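Local coordinates for hemoglobin component VII (Tokunagayusurika akamusi, PDB 1X46), which binds heme b and, as a midge-larva globin, probably carries or stores oxygen, at residues T114-E117 / A118-S122. Sequence-based numbering, arbitrary orientation.
Sequences TALE and AFLES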
loop_
_atom_site.group_PDB
_atom_site.type_symbol
_atom_site.label_atom_id
_atom_site.label_comp_id
_atom_site.label_asym_id
_atom_site.label_seq_id
_atom_site.Cartn_x
_atom_site.Cartn_y
_atom_site.Cartn_z
ATOM N N THR A 114 -5.755 -6.026 -1.639
ATOM C CA THR A 114 -5.943 -7.459 -1.812
ATOM C C THR A 114 -4.645 -8.187 -2.133
ATOM O O THR A 114 -4.312 -9.212 -1.491
ATOM C CB THR A 114 -6.998 -7.698 -2.895
ATOM O OG1 THR A 114 -8.270 -7.203 -2.407
ATOM C CG2 THR A 114 -7.196 -9.203 -3.136
ATOM N N ALA A 115 -3.881 -7.608 -3.065
ATOM C CA ALA A 115 -2.601 -8.206 -3.398
ATOM C C ALA A 115 -1.612 -8.166 -2.229
ATOM O O ALA A 115 -0.925 -9.148 -2.006
ATOM C CB ALA A 115 -1.986 -7.556 -4.633
ATOM N N LEU A 116 -1.529 -7.032 -1.515
ATOM C CA LEU A 116 -0.630 -6.920 -0.369
ATOM C C LEU A 116 -1.019 -7.915 0.719
ATOM O O LEU A 116 -0.148 -8.472 1.389
ATOM C CB LEU A 116 -0.629 -5.485 0.187
ATOM C CG LEU A 116 0.525 -5.199 1.178
ATOM C CD1 LEU A 116 1.836 -5.165 0.450
ATOM C CD2 LEU A 116 0.364 -3.861 1.912
ATOM N N GLU A 117 -2.334 -8.111 0.954
ATOM C CA GLU A 117 -2.793 -9.074 1.947
ATOM C C GLU A 117 -2.294 -10.478 1.621
ATOM O O GLU A 117 -1.810 -11.217 2.516
ATOM C CB GLU A 117 -4.323 -9.097 2.087
ATOM C CG GLU A 117 -4.942 -7.846 2.664
ATOM C CD GLU A 117 -6.461 -7.829 2.524
ATOM O OE1 GLU A 117 -6.997 -8.387 1.540
ATOM O OE2 GLU A 117 -7.129 -7.245 3.404
ATOM N N ALA A 118 -2.401 -10.849 0.344
ATOM C CA ALA A 118 -1.907 -12.157 -0.084
ATOM C C ALA A 118 -0.402 -12.253 0.109
ATOM O O ALA A 118 0.109 -13.264 0.545
ATOM C CB ALA A 118 -2.285 -12.432 -1.526
ATOM N N PHE A 119 0.318 -11.166 -0.180
ATOM C CA PHE A 119 1.766 -11.170 -0.003
ATOM C C PHE A 119 2.149 -11.279 1.475
ATOM O O PHE A 119 3.072 -12.002 1.828
ATOM C CB PHE A 119 2.332 -9.869 -0.580
ATOM C CG PHE A 119 3.835 -9.907 -0.798
ATOM C CD1 PHE A 119 4.350 -10.489 -1.945
ATOM C CD2 PHE A 119 4.708 -9.379 0.144
ATOM C CE1 PHE A 119 5.751 -10.557 -2.146
ATOM C CE2 PHE A 119 6.098 -9.431 -0.052
ATOM C CZ PHE A 119 6.624 -10.010 -1.184
ATOM N N LEU A 120 1.461 -10.539 2.346
ATOM C CA LEU A 120 1.730 -10.618 3.777
ATOM C C LEU A 120 1.406 -12.021 4.305
ATOM O O LEU A 120 2.139 -12.584 5.133
ATOM C CB LEU A 120 0.896 -9.563 4.518
ATOM C CG LEU A 120 1.381 -8.114 4.431
ATOM C CD1 LEU A 120 0.222 -7.149 4.616
ATOM C CD2 LEU A 120 2.447 -7.872 5.498
ATOM N N GLU A 121 0.317 -12.601 3.811
ATOM C CA GLU A 121 -0.033 -13.955 4.217
ATOM C C GLU A 121 1.051 -14.959 3.817
ATOM O O GLU A 121 1.369 -15.863 4.594
ATOM C CB GLU A 121 -1.408 -14.354 3.665
ATOM C CG GLU A 121 -1.968 -15.642 4.252
ATOM C CD GLU A 121 -3.178 -16.131 3.495
ATOM O OE1 GLU A 121 -3.297 -15.837 2.281
ATOM O OE2 GLU A 121 -4.013 -16.815 4.123
ATOM N N SER A 122 1.626 -14.763 2.635
ATOM C CA SER A 122 2.720 -15.615 2.148
ATOM C C SER A 122 4.034 -15.402 2.898
ATOM O O SER A 122 4.773 -16.365 3.107
ATOM C CB SER A 122 2.950 -15.388 0.649
ATOM O OG SER A 122 1.830 -15.850 -0.094
#
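Phe119 touches the preceding turn with CB alone, 3.5 Å from Leu116 O and about as far from Ala115 O, while its ring leads away from 114-117. With CG anti to the backbone N (chi1 -164°), the ring is carried off the helix toward Asp28, Ile29 and Asn32 of helix 26-36, and it meets the ring of His123 with the two planes inclined at about 40°. The flat carboxylate of Glu117 also turns outward, where Glu113 and Asp136 bring like charges close and Lys132 offers a weak, long ion pair.

One turn apart, Leu116 and Leu120 touch obliquely, CG of Leu116 lying 4.0 Å from CD1 of Leu120. CG of Leu120 stands beside its backbone N (chi1 -76°), which also brings it to 3.4 Å from Leu116 O. Trp135 of helix 129-146 packs against both leucines.

Four successive i to i+4 backbone hydrogen bonds, from Thr114-Ala118 to Glu117-Glu121, tie the turns together. The nearly straight bond from Leu120 N reaches Leu116 O at 2.8 Å, and Glu121 N is equally close to Glu117 O. Helix 106-123, the globin G helix, presents apolar side chains to the B helix (26-36) and the H helix (129-146), with the side chain of Leu116 about 7 Å from the heme, while the acidic cluster around Glu117 would probably raise its carboxylate's proton affinity, an effect Lys132 may partly offset.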